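Local coordinates for protein bifunctional pinoresinol-lariciresinol reductase 1 (Thuja plicata, PDB 1QYD) that reduces pinoresinol to lariciresinol and (-)-lariciresinol on to (+)-secoisolariciresinol with hydride from NADPH, in the biosynthesis of lignans, at residues Q47-F52 with A57-A62; V77-S82 with K206-P211; E197-T202 with K301-D306; Q234-E237 with N243-K246; Y273-F276 with D280-N283. All coordinates share one frame; numbering follows the deposited sequence.

Contact 1: residues Q47-F52 with A57-A62; sequences QMLLYF and AKLIEA
Leu49 on helix 43-53 faces Leu59 on strand 58-60 with their CA atoms 7.5 Å apart, and the backbones draw closer toward the connecting turn, where the CA atoms of Phe52 and Ala57 are 5.7 Å apart. This is the second half of a beta-alpha-beta crossover: strand 31-34 leads into the helix, the helix covers the sheet, and the chain returns as strand 58-60, an outermost strand of the five-stranded parallel Rossmann sheet within the chain. The two leucines carry the apolar part. Leu59 CD2 meets Leu49 CD2 at 3.6 Å, while its other methyl, CD1, lies by Leu49 CB. In both residues CG stands opposite the carbonyl carbon (chi1 -70° in Leu49, -54° in Leu59), which sends the branched ends into the gap between helix and strand, where they cross at a slant. At the turn, the Ala57 methyl settles against the carbonyl of the helix, its CB 3.5 Å from Phe52 O. Ala57 N gives that same oxygen a weak hydrogen bond of 3.4 Å. The Phe52 ring itself heads away from the strand to Lys18 and Val21 of helix 17-26, with Met48 CG over one face, offset toward the rim. Leu49 also touches Thr13, which is inferred to bind NADP(+), as is Lys45 close by. The chemistry is therefore mainly methyl packing, which seats the helix on the sheet edge beside the probable cofactor site, and the polar share is one long bond to a carbonyl near the helix end.

Contact 2: residues V77-S82 with K206-P211; sequences VDVVIS and KSIDDP
Ile208, in the type I turn from Ser207 to Asp210, lies against Val79 of strand 79-82 with their CA atoms 6.9 Å apart. The turn is closed by Asp210 N bonding to Ser207 O at 2.7 Å. On the strand, Val79 and Ile81 alternate with Val80, so both reach out from one face of the Rossmann sheet. Ile208 divides its branches between them: CG2 packs on Val79 CG2 at 3.8 Å, and CD1 meets Ile81 CD1 at 3.5 Å, the two isoleucines lying roughly at right angles. Its chi1 of -94°, off a staggered value, carries the long branch toward the strand. At the margin of the apolar contact, Asp209 OD1 lies 3.8 Å from Val79 CG2; the other oxygen, OD2, is hydrogen-bonded to Ser5 OG and forms a salt bridge with Lys3 NZ. With an alanine in place of Ile208, both Val79 and Ile81 would probably lose their methyl partners, opening a gap between sheet and turn. No hydrogen bond spans the two segments: hydrophobic burial joins them, while the carboxylate beside it spends its charge on the N-terminal part of the chain.

Contact 3: residues E197-T202 with K301-D306; sequences EDDVGT and KYVTMD
Asp199, in the first turn of helix 197-207, uses its carboxylate to hold the loop that leads into helix 305-309, tying a helix packed on the Rossmann-type core to the chain's C-terminal end. In van der Waals contact, Tyr302 CA is 3.4 Å and Tyr302 CB 3.6 Å from Asp199 OD1, so the carboxylate rests against CA and CB of Tyr302 while the ring leads off to Met224. Less comfortable is the second oxygen: OD2 lies 2.9 Å from Lys301 O, and both are acceptors. Such closeness would be expected to disfavour the charged form and may raise the pKa of the acid. The single hydrogen bond across the segments runs from Val303 N to Asp199 OD1, 3.0 Å long with an angle of 156° at the hydrogen. It arrives on the syn side of the oxygen and only 16° out of the carboxylate plane. Asp199 CG stands opposite the carbonyl carbon (chi1 -68°), which points the carboxylate at the loop backbone. Putting an alanine at Asp199 would probably leave Val303 N without its acceptor and let the loop drift from the helix. Other hydrogen bonds lie nearby. Thr304 is the N-cap of helix 305-309, its side chain capping a backbone N in that first turn. On helix 197-207, Asp198 O accepts from both Thr202 N and Thr202 OG1, which come to it from opposite faces of its plane, the hydroxyl at 3.0 Å.

Contact 4: residues Q234-E237 with N243-K246; sequences QIWE and NLDK
Trp236 on helix 229-241 and Leu244, just before strand 245-246, form the apolar half of this helix-turn-strand connection. With chi1 at -166°, CG is swung opposite the backbone N, and the six-membered part of the indole comes up to the leucine. The methyl CD2 stands at the ring edge, in its plane, 3.4 Å from CE3, while CD1 lies 3.5 Å from CZ3; the two side chains run about perpendicular. Outside the segments the tryptophan also touches Leu168, Pro177 and Val313. Next along the helix, Glu237 extends its side chain toward residues 243-246. OE1 takes a salt bridge from Lys246 NZ at 2.6 Å, the two side chains coming from opposite directions, and a weak hydrogen bond from Leu244 N at 3.4 Å. CG of the glutamate also rests on Asn243 CA, at 4.0 Å. Lys246 bends at chi3 and chi4 to bring its ammonium back, and NZ then reaches Leu244 O as well, at 3.3 Å, from above the carbonyl plane. That carbonyl receives a second, weak bond from Asn243 ND2. The contact is far from the annotated sites. Its chemistry implies a charged pair on the more exposed side and a leucine-indole pair on the buried side, so residues 243-246 are joined to the helix by both, with OE1 of Glu237 receiving a lysine and a backbone N-H, the N-H bond the weaker of the two.

Contact 5: residues Y273-F276 with D280-N283; sequences YQIF and DLYN
The carboxylate of Asp280 and the side-chain amide of Gln274 lie side by side, pointing the same way, with their planes only 6° apart. Asp280 OD1 rests against the glutamine's aliphatic root, 3.4 Å from Gln274 CB. A further flat group, the Phe276 ring, stands at the point where the chain leaves helix 272-275. One of its faces carries Ile275 CG2, 3.5 Å above the plane and over the centre, a CH-pi contact between sequence neighbours. Ile275 also forms the apolar link across the contact: Leu281 CD1 sits against both of its branches, 3.6 Å from CG1 and 3.7 Å from CG2. A chi1 of -63° puts CG1 opposite the carbonyl carbon and CG2 opposite the backbone N, spreading the two branches so that one methyl can touch both. Met159, on strand 159-160, packs on Ile275, Phe276 and Leu281 alike. The backbone closes the loop after the helix with a hydrogen bond from Asp280 N to Gln274 O, 3.0 Å long, the donor tilted 28° from the carbonyl plane. Asn283 ND2 adds a weak bond to Asp280 OD2 at 3.5 Å. Outside the segments, OD1 has a weak bond from His126 and a like-charged neighbour in Glu125. The chemistry implies that one backbone bond and a buried patch of methyls join the end of helix 272-275 to the loop after it, beside His271, which is inferred to bind the substrate.

Following the chain from the N terminus, contact 1 closes a short loop, joining helix 43-53 to strand 58-60 in the Rossmann-type sheet region, where NADP(+) is inferred to bind. Contact 2 then spans more than 120 residues, bringing residues 206-211, at the end of helix 197-207, onto strand 79-82 of that same sheet. Contact 3 starts on the same helix and runs on to residues 301-306, so contacts 2 and 3 cross along the chain. Contacts 4 and 5, each a local loop closure, both fall within the long span of contact 3, one after the other. Contact 4 also touches contact 3 in space, where Ile235 packs on Met305 and Asp306. Contact 5 lies across the chain's centre from contacts 1 and 2.

Contact 1: residues Q47-F52 with A57-A62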
# COMPACT_ATOMS: atom_id res chain seq x y z
N GLN A 47 -5.24 -12.87 25.60
CA GLN A 47 -6.00 -13.91 26.32
C GLN A 47 -6.34 -15.10 25.48
O GLN A 47 -6.67 -16.15 26.01
CB GLN A 47 -7.30 -13.33 26.90
CG GLN A 47 -7.15 -12.47 28.17
CD GLN A 47 -8.32 -11.57 28.56
OE1 GLN A 47 -8.54 -11.27 29.74
NE2 GLN A 47 -9.09 -11.07 27.58
N MET A 48 -6.23 -14.87 24.17
CA MET A 48 -6.45 -15.88 23.15
C MET A 48 -5.14 -16.59 23.06
O MET A 48 -5.13 -17.81 23.05
CB MET A 48 -6.76 -15.23 21.83
CG MET A 48 -7.21 -16.17 20.72
SD MET A 48 -8.46 -17.40 21.20
CE MET A 48 -9.97 -16.71 20.58
N LEU A 49 -4.01 -15.89 22.98
CA LEU A 49 -2.71 -16.56 23.06
C LEU A 49 -2.61 -17.41 24.32
O LEU A 49 -2.30 -18.60 24.24
CB LEU A 49 -1.65 -15.51 23.05
CG LEU A 49 -1.49 -14.80 21.76
CD1 LEU A 49 -0.73 -13.53 21.98
CD2 LEU A 49 -0.80 -15.69 20.78
N LEU A 50 -2.93 -16.83 25.48
CA LEU A 50 -3.03 -17.62 26.71
C LEU A 50 -3.97 -18.82 26.63
O LEU A 50 -3.70 -19.91 27.15
CB LEU A 50 -3.47 -16.70 27.83
CG LEU A 50 -2.44 -16.06 28.75
CD1 LEU A 50 -1.11 -15.70 28.08
CD2 LEU A 50 -3.18 -14.87 29.31
N TYR A 51 -5.08 -18.58 25.92
CA TYR A 51 -6.04 -19.63 25.63
C TYR A 51 -5.38 -20.67 24.74
O TYR A 51 -5.46 -21.84 25.06
CB TYR A 51 -7.32 -19.12 24.90
CG TYR A 51 -8.23 -20.32 24.66
CD1 TYR A 51 -8.58 -21.16 25.74
CD2 TYR A 51 -8.58 -20.65 23.35
CE1 TYR A 51 -9.26 -22.36 25.50
CE2 TYR A 51 -9.27 -21.85 23.11
CZ TYR A 51 -9.59 -22.70 24.18
OH TYR A 51 -10.19 -23.92 23.93
N PHE A 52 -4.74 -20.26 23.65
CA PHE A 52 -4.00 -21.15 22.78
C PHE A 52 -2.98 -21.92 23.62
O PHE A 52 -2.94 -23.14 23.55
CB PHE A 52 -3.29 -20.35 21.71
CG PHE A 52 -4.15 -19.78 20.61
CD1 PHE A 52 -3.76 -18.60 20.00
CD2 PHE A 52 -5.28 -20.46 20.15
CE1 PHE A 52 -4.47 -18.10 18.92
CE2 PHE A 52 -6.01 -19.96 19.06
CZ PHE A 52 -5.60 -18.78 18.45
N ALA A 57 -0.18 -25.05 23.16
CA ALA A 57 0.67 -24.33 22.23
C ALA A 57 1.83 -23.69 22.96
O ALA A 57 1.78 -23.35 24.16
CB ALA A 57 -0.06 -23.20 21.53
N LYS A 58 2.88 -23.56 22.15
CA LYS A 58 4.11 -22.91 22.56
C LYS A 58 4.08 -21.52 21.94
O LYS A 58 3.75 -21.42 20.76
CB LYS A 58 5.23 -23.81 22.06
CG LYS A 58 5.23 -25.10 22.89
CD LYS A 58 6.17 -26.17 22.36
CE LYS A 58 6.03 -27.39 23.26
NZ LYS A 58 6.61 -28.59 22.67
N LEU A 59 4.35 -20.43 22.68
CA LEU A 59 4.35 -19.05 22.17
C LEU A 59 5.73 -18.43 21.95
O LEU A 59 6.58 -18.38 22.86
CB LEU A 59 3.58 -18.08 23.09
CG LEU A 59 2.12 -18.32 23.55
CD1 LEU A 59 1.77 -17.19 24.49
CD2 LEU A 59 1.12 -18.30 22.42
N ILE A 60 5.95 -17.88 20.75
CA ILE A 60 7.22 -17.32 20.32
C ILE A 60 7.06 -15.83 20.21
O ILE A 60 6.48 -15.33 19.26
CB ILE A 60 7.64 -17.97 18.93
CG1 ILE A 60 8.09 -19.42 19.14
CG2 ILE A 60 8.87 -17.31 18.29
CD1 ILE A 60 6.99 -20.46 19.27
N GLU A 61 7.60 -15.11 21.18
CA GLU A 61 7.61 -13.65 21.26
C GLU A 61 8.03 -12.81 20.07
O GLU A 61 7.68 -11.64 19.98
CB GLU A 61 8.51 -13.18 22.38
CG GLU A 61 8.03 -13.47 23.82
CD GLU A 61 9.04 -13.18 24.93
OE1 GLU A 61 8.77 -13.58 26.07
OE2 GLU A 61 10.08 -12.56 24.69
N ALA A 62 8.80 -13.43 19.18
CA ALA A 62 9.36 -12.87 17.97
C ALA A 62 8.63 -11.82 17.14
O ALA A 62 7.41 -11.75 17.16
CB ALA A 62 9.69 -14.01 17.03

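Contact 2: residues V77-S82 with K206-P211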
# COMPACT_ATOMS: atom_id res chain seq x y z
N VAL A 77 10.77 -26.01 13.57
CA VAL A 77 9.59 -26.58 12.96
C VAL A 77 9.70 -27.06 11.50
O VAL A 77 10.57 -26.68 10.72
CB VAL A 77 8.46 -25.54 13.12
CG1 VAL A 77 8.18 -25.23 14.59
CG2 VAL A 77 8.86 -24.27 12.41
N ASP A 78 8.75 -27.91 11.11
CA ASP A 78 8.62 -28.52 9.79
C ASP A 78 7.78 -27.68 8.83
O ASP A 78 8.24 -27.29 7.75
CB ASP A 78 7.96 -29.87 9.91
CG ASP A 78 8.45 -30.73 11.07
OD1 ASP A 78 9.48 -30.43 11.68
OD2 ASP A 78 7.79 -31.72 11.37
N VAL A 79 6.52 -27.43 9.22
CA VAL A 79 5.65 -26.61 8.41
C VAL A 79 5.58 -25.21 9.02
O VAL A 79 5.84 -25.05 10.20
CB VAL A 79 4.28 -27.30 8.37
CG1 VAL A 79 3.45 -26.62 7.29
CG2 VAL A 79 4.42 -28.82 8.07
N VAL A 80 5.37 -24.17 8.21
CA VAL A 80 5.06 -22.80 8.64
C VAL A 80 3.81 -22.34 7.86
O VAL A 80 3.70 -22.42 6.62
CB VAL A 80 6.23 -21.79 8.36
CG1 VAL A 80 6.88 -22.13 7.04
CG2 VAL A 80 5.72 -20.34 8.28
N ILE A 81 2.80 -21.91 8.61
CA ILE A 81 1.56 -21.44 8.03
C ILE A 81 1.43 -19.96 8.32
O ILE A 81 1.51 -19.56 9.47
CB ILE A 81 0.38 -22.23 8.63
CG1 ILE A 81 0.50 -23.69 8.27
CG2 ILE A 81 -0.95 -21.78 8.02
CD1 ILE A 81 -0.54 -24.50 9.04
N SER A 82 1.31 -19.12 7.31
CA SER A 82 1.04 -17.72 7.55
C SER A 82 -0.42 -17.33 7.35
O SER A 82 -0.97 -17.48 6.26
CB SER A 82 1.90 -16.91 6.63
OG SER A 82 1.43 -15.57 6.50
N LYS A 206 -4.71 -30.76 7.24
CA LYS A 206 -4.65 -32.03 6.50
C LYS A 206 -3.87 -31.94 5.16
O LYS A 206 -3.45 -32.97 4.64
CB LYS A 206 -6.08 -32.51 6.23
CG LYS A 206 -6.81 -32.81 7.54
CD LYS A 206 -7.87 -33.86 7.30
CE LYS A 206 -8.30 -34.32 8.67
NZ LYS A 206 -8.71 -35.70 8.64
N SER A 207 -3.67 -30.76 4.55
CA SER A 207 -2.85 -30.61 3.38
C SER A 207 -1.36 -30.73 3.73
O SER A 207 -0.61 -31.39 3.02
CB SER A 207 -3.07 -29.26 2.73
OG SER A 207 -2.84 -28.15 3.59
N ILE A 208 -1.04 -30.08 4.85
CA ILE A 208 0.23 -29.83 5.49
C ILE A 208 1.39 -30.74 5.18
O ILE A 208 2.45 -30.27 4.76
CB ILE A 208 -0.10 -29.76 7.01
CG1 ILE A 208 -0.30 -28.30 7.29
CG2 ILE A 208 0.96 -30.28 7.95
CD1 ILE A 208 -0.40 -27.98 8.81
N ASP A 209 1.17 -32.03 5.40
CA ASP A 209 2.18 -33.05 5.17
C ASP A 209 1.92 -33.90 3.93
O ASP A 209 2.69 -34.82 3.67
CB ASP A 209 2.24 -33.98 6.39
CG ASP A 209 2.34 -33.32 7.76
OD1 ASP A 209 3.16 -32.42 7.94
OD2 ASP A 209 1.60 -33.70 8.65
N ASP A 210 0.88 -33.64 3.11
CA ASP A 210 0.52 -34.50 2.00
C ASP A 210 1.40 -34.34 0.76
O ASP A 210 1.63 -33.23 0.29
CB ASP A 210 -0.93 -34.23 1.64
CG ASP A 210 -1.63 -35.55 1.39
OD1 ASP A 210 -1.88 -35.85 0.23
OD2 ASP A 210 -1.90 -36.28 2.35
N PRO A 211 1.94 -35.44 0.19
CA PRO A 211 2.72 -35.44 -1.04
C PRO A 211 2.03 -34.86 -2.25
O PRO A 211 2.64 -34.22 -3.11
CB PRO A 211 3.11 -36.88 -1.24
CG PRO A 211 2.10 -37.64 -0.43
CD PRO A 211 1.98 -36.76 0.80

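Contact 3: residues E197-T202 with K301-D306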
# COMPACT_ATOMS: atom_id res chain seq x y z
N GLU A 197 -15.57 -21.56 8.71
CA GLU A 197 -14.21 -21.22 9.09
C GLU A 197 -13.44 -22.37 9.75
O GLU A 197 -12.21 -22.47 9.61
CB GLU A 197 -14.27 -20.04 10.01
CG GLU A 197 -14.87 -18.83 9.32
CD GLU A 197 -16.35 -18.58 9.57
OE1 GLU A 197 -17.13 -19.48 9.85
OE2 GLU A 197 -16.72 -17.41 9.50
N ASP A 198 -14.15 -23.27 10.41
CA ASP A 198 -13.53 -24.46 10.93
C ASP A 198 -13.29 -25.45 9.81
O ASP A 198 -12.31 -26.18 9.91
CB ASP A 198 -14.39 -25.15 11.97
CG ASP A 198 -14.70 -24.45 13.27
OD1 ASP A 198 -15.26 -25.16 14.11
OD2 ASP A 198 -14.45 -23.25 13.47
N ASP A 199 -14.08 -25.58 8.74
CA ASP A 199 -13.74 -26.56 7.72
C ASP A 199 -12.47 -26.14 6.99
O ASP A 199 -11.72 -27.03 6.62
CB ASP A 199 -14.84 -26.69 6.69
CG ASP A 199 -16.13 -27.31 7.20
OD1 ASP A 199 -17.15 -26.98 6.59
OD2 ASP A 199 -16.11 -28.12 8.15
N VAL A 200 -12.22 -24.82 6.83
CA VAL A 200 -10.98 -24.25 6.24
C VAL A 200 -9.69 -24.54 7.06
O VAL A 200 -8.62 -24.79 6.52
CB VAL A 200 -11.16 -22.73 6.08
CG1 VAL A 200 -9.91 -22.07 5.51
CG2 VAL A 200 -12.34 -22.48 5.17
N GLY A 201 -9.76 -24.51 8.39
CA GLY A 201 -8.65 -24.81 9.24
C GLY A 201 -8.40 -26.28 9.17
O GLY A 201 -7.27 -26.65 8.92
N THR A 202 -9.42 -27.12 9.33
CA THR A 202 -9.30 -28.58 9.29
C THR A 202 -8.67 -29.05 7.99
O THR A 202 -7.78 -29.91 8.01
CB THR A 202 -10.66 -29.26 9.44
OG1 THR A 202 -11.25 -28.88 10.69
CG2 THR A 202 -10.51 -30.77 9.40
N LYS A 301 -15.54 -33.84 7.53
CA LYS A 301 -16.89 -33.33 7.80
C LYS A 301 -17.21 -31.87 7.39
O LYS A 301 -16.91 -30.92 8.15
CB LYS A 301 -17.12 -33.54 9.33
CG LYS A 301 -16.11 -32.99 10.40
CD LYS A 301 -15.19 -34.05 11.04
CE LYS A 301 -13.97 -34.41 10.21
NZ LYS A 301 -13.38 -35.69 10.59
N TYR A 302 -17.81 -31.61 6.21
CA TYR A 302 -18.11 -30.22 5.91
C TYR A 302 -19.55 -29.88 6.20
O TYR A 302 -20.50 -30.64 6.02
CB TYR A 302 -17.79 -29.83 4.44
CG TYR A 302 -18.56 -30.51 3.34
CD1 TYR A 302 -18.06 -31.69 2.80
CD2 TYR A 302 -19.79 -29.98 2.89
CE1 TYR A 302 -18.78 -32.36 1.81
CE2 TYR A 302 -20.52 -30.66 1.91
CZ TYR A 302 -20.01 -31.85 1.37
OH TYR A 302 -20.73 -32.55 0.41
N VAL A 303 -19.59 -28.69 6.77
CA VAL A 303 -20.81 -28.02 7.12
C VAL A 303 -21.39 -27.34 5.89
O VAL A 303 -20.72 -26.67 5.10
CB VAL A 303 -20.46 -27.04 8.25
CG1 VAL A 303 -21.50 -25.99 8.49
CG2 VAL A 303 -20.38 -27.87 9.50
N THR A 304 -22.68 -27.62 5.76
CA THR A 304 -23.50 -27.08 4.68
C THR A 304 -24.05 -25.72 5.14
O THR A 304 -24.01 -25.40 6.34
CB THR A 304 -24.62 -28.11 4.38
OG1 THR A 304 -25.54 -28.22 5.46
CG2 THR A 304 -24.00 -29.48 4.17
N MET A 305 -24.51 -24.88 4.20
CA MET A 305 -25.05 -23.57 4.58
C MET A 305 -26.42 -23.62 5.27
O MET A 305 -26.95 -22.65 5.78
CB MET A 305 -25.10 -22.72 3.34
CG MET A 305 -23.75 -22.68 2.69
SD MET A 305 -22.54 -22.29 3.97
CE MET A 305 -22.92 -20.59 3.99
N ASP A 306 -27.02 -24.80 5.30
CA ASP A 306 -28.24 -25.15 5.97
C ASP A 306 -27.83 -25.32 7.40
O ASP A 306 -28.32 -24.62 8.28
CB ASP A 306 -28.77 -26.45 5.37
CG ASP A 306 -29.24 -26.33 3.91
OD1 ASP A 306 -28.41 -26.18 3.00
OD2 ASP A 306 -30.45 -26.35 3.69

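Contact 4: residues Q234-E237 with N243-K246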
# COMPACT_ATOMS: atom_id res chain seq x y z
N GLN A 234 -32.22 -18.39 -0.09
CA GLN A 234 -33.27 -19.39 -0.00
C GLN A 234 -33.21 -20.39 1.12
O GLN A 234 -34.27 -20.91 1.51
CB GLN A 234 -33.35 -20.16 -1.28
CG GLN A 234 -34.19 -19.42 -2.30
CD GLN A 234 -34.22 -20.14 -3.63
OE1 GLN A 234 -34.17 -19.51 -4.69
NE2 GLN A 234 -34.29 -21.47 -3.62
N ILE A 235 -32.01 -20.68 1.64
CA ILE A 235 -31.84 -21.51 2.82
C ILE A 235 -32.26 -20.67 4.03
O ILE A 235 -32.76 -21.23 5.00
CB ILE A 235 -30.35 -21.94 2.93
CG1 ILE A 235 -30.00 -22.87 1.76
CG2 ILE A 235 -30.10 -22.64 4.27
CD1 ILE A 235 -28.50 -23.06 1.43
N TRP A 236 -32.07 -19.34 3.99
CA TRP A 236 -32.51 -18.49 5.10
C TRP A 236 -34.02 -18.47 5.11
O TRP A 236 -34.65 -18.71 6.14
CB TRP A 236 -32.06 -17.00 5.00
CG TRP A 236 -32.25 -16.28 6.36
CD1 TRP A 236 -31.91 -16.90 7.53
CD2 TRP A 236 -32.77 -15.03 6.60
NE1 TRP A 236 -32.20 -16.08 8.50
CE2 TRP A 236 -32.71 -14.96 7.99
CE3 TRP A 236 -33.28 -13.96 5.89
CZ2 TRP A 236 -33.14 -13.84 8.70
CZ3 TRP A 236 -33.72 -12.83 6.60
CH2 TRP A 236 -33.66 -12.76 7.99
N GLU A 237 -34.59 -18.23 3.92
CA GLU A 237 -36.03 -18.21 3.74
C GLU A 237 -36.58 -19.50 4.28
O GLU A 237 -37.35 -19.43 5.25
CB GLU A 237 -36.36 -18.05 2.27
CG GLU A 237 -36.41 -16.58 1.97
CD GLU A 237 -36.45 -16.15 0.52
OE1 GLU A 237 -36.23 -14.96 0.33
OE2 GLU A 237 -36.67 -16.94 -0.40
N ASN A 243 -40.28 -15.06 3.65
CA ASN A 243 -39.87 -14.65 2.32
C ASN A 243 -39.61 -13.14 2.28
O ASN A 243 -40.46 -12.28 2.52
CB ASN A 243 -40.97 -15.03 1.32
CG ASN A 243 -40.56 -14.95 -0.15
OD1 ASN A 243 -40.60 -15.97 -0.84
ND2 ASN A 243 -40.19 -13.79 -0.71
N LEU A 244 -38.35 -12.85 1.96
CA LEU A 244 -37.84 -11.52 1.79
C LEU A 244 -38.23 -10.87 0.46
O LEU A 244 -38.68 -11.48 -0.51
CB LEU A 244 -36.35 -11.61 1.95
CG LEU A 244 -35.62 -11.61 3.30
CD1 LEU A 244 -36.41 -12.21 4.44
CD2 LEU A 244 -34.35 -12.40 3.06
N ASP A 245 -38.07 -9.55 0.50
CA ASP A 245 -38.40 -8.66 -0.58
C ASP A 245 -37.14 -8.14 -1.26
O ASP A 245 -36.44 -7.20 -0.90
CB ASP A 245 -39.26 -7.54 -0.00
CG ASP A 245 -40.65 -8.00 0.42
OD1 ASP A 245 -40.81 -8.59 1.50
OD2 ASP A 245 -41.59 -7.76 -0.33
N LYS A 246 -36.98 -8.92 -2.32
CA LYS A 246 -35.92 -8.86 -3.30
C LYS A 246 -35.89 -7.64 -4.20
O LYS A 246 -36.94 -7.15 -4.62
CB LYS A 246 -36.02 -10.13 -4.13
CG LYS A 246 -35.88 -11.32 -3.21
CD LYS A 246 -35.98 -12.60 -3.98
CE LYS A 246 -37.00 -13.50 -3.31
NZ LYS A 246 -36.68 -13.67 -1.90

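Contact 5: residues Y273-F276 with D280-N283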
# COMPACT_ATOMS: atom_id res chain seq x y z
N TYR A 273 -17.98 -8.00 -6.38
CA TYR A 273 -18.37 -7.87 -7.76
C TYR A 273 -17.59 -8.86 -8.62
O TYR A 273 -18.00 -9.16 -9.73
CB TYR A 273 -18.17 -6.39 -8.14
CG TYR A 273 -19.26 -5.46 -7.55
CD1 TYR A 273 -20.09 -4.72 -8.41
CD2 TYR A 273 -19.51 -5.36 -6.17
CE1 TYR A 273 -21.13 -3.91 -7.93
CE2 TYR A 273 -20.55 -4.55 -5.67
CZ TYR A 273 -21.36 -3.84 -6.56
OH TYR A 273 -22.41 -3.06 -6.08
N GLN A 274 -16.48 -9.46 -8.15
CA GLN A 274 -15.79 -10.52 -8.89
C GLN A 274 -16.43 -11.84 -8.50
O GLN A 274 -16.51 -12.73 -9.33
CB GLN A 274 -14.33 -10.59 -8.51
CG GLN A 274 -13.57 -9.28 -8.36
CD GLN A 274 -13.20 -8.47 -9.59
OE1 GLN A 274 -13.07 -8.94 -10.73
NE2 GLN A 274 -12.95 -7.18 -9.37
N ILE A 275 -16.84 -12.02 -7.23
CA ILE A 275 -17.62 -13.15 -6.70
C ILE A 275 -19.02 -13.34 -7.39
O ILE A 275 -19.34 -14.40 -7.96
CB ILE A 275 -17.84 -12.97 -5.15
CG1 ILE A 275 -16.56 -12.98 -4.40
CG2 ILE A 275 -18.61 -14.14 -4.58
CD1 ILE A 275 -16.80 -12.65 -2.91
N PHE A 276 -19.90 -12.32 -7.33
CA PHE A 276 -21.27 -12.43 -7.84
C PHE A 276 -21.54 -11.55 -9.08
O PHE A 276 -22.46 -10.73 -9.04
CB PHE A 276 -22.30 -12.05 -6.71
CG PHE A 276 -22.13 -12.63 -5.30
CD1 PHE A 276 -22.50 -13.94 -5.03
CD2 PHE A 276 -21.58 -11.84 -4.27
CE1 PHE A 276 -22.34 -14.46 -3.74
CE2 PHE A 276 -21.42 -12.36 -2.98
CZ PHE A 276 -21.80 -13.67 -2.72
N ASP A 280 -15.61 -15.37 -10.39
CA ASP A 280 -14.32 -15.99 -10.08
C ASP A 280 -14.21 -17.02 -8.95
O ASP A 280 -13.12 -17.26 -8.43
CB ASP A 280 -13.30 -14.88 -9.81
CG ASP A 280 -13.07 -13.96 -10.99
OD1 ASP A 280 -12.89 -12.76 -10.77
OD2 ASP A 280 -13.06 -14.45 -12.11
N LEU A 281 -15.28 -17.68 -8.51
CA LEU A 281 -15.12 -18.71 -7.51
C LEU A 281 -15.19 -20.13 -8.06
O LEU A 281 -14.47 -21.04 -7.62
CB LEU A 281 -16.20 -18.48 -6.42
CG LEU A 281 -15.69 -17.62 -5.24
CD1 LEU A 281 -15.65 -16.19 -5.62
CD2 LEU A 281 -16.61 -17.69 -4.08
N TYR A 282 -16.05 -20.28 -9.06
CA TYR A 282 -16.31 -21.53 -9.73
C TYR A 282 -16.22 -21.43 -11.25
O TYR A 282 -16.29 -22.46 -11.91
CB TYR A 282 -17.70 -22.04 -9.38
CG TYR A 282 -17.71 -23.56 -9.38
CD1 TYR A 282 -17.26 -24.22 -8.25
CD2 TYR A 282 -18.08 -24.31 -10.50
CE1 TYR A 282 -17.15 -25.61 -8.23
CE2 TYR A 282 -17.98 -25.70 -10.49
CZ TYR A 282 -17.51 -26.35 -9.35
OH TYR A 282 -17.35 -27.73 -9.33
N ASN A 283 -16.02 -20.26 -11.89
CA ASN A 283 -15.94 -20.14 -13.34
C ASN A 283 -14.67 -20.69 -13.99
O ASN A 283 -14.20 -20.17 -15.02
CB ASN A 283 -16.11 -18.66 -13.73
CG ASN A 283 -14.93 -17.68 -13.52
OD1 ASN A 283 -13.98 -17.94 -12.77
ND2 ASN A 283 -14.92 -16.52 -14.16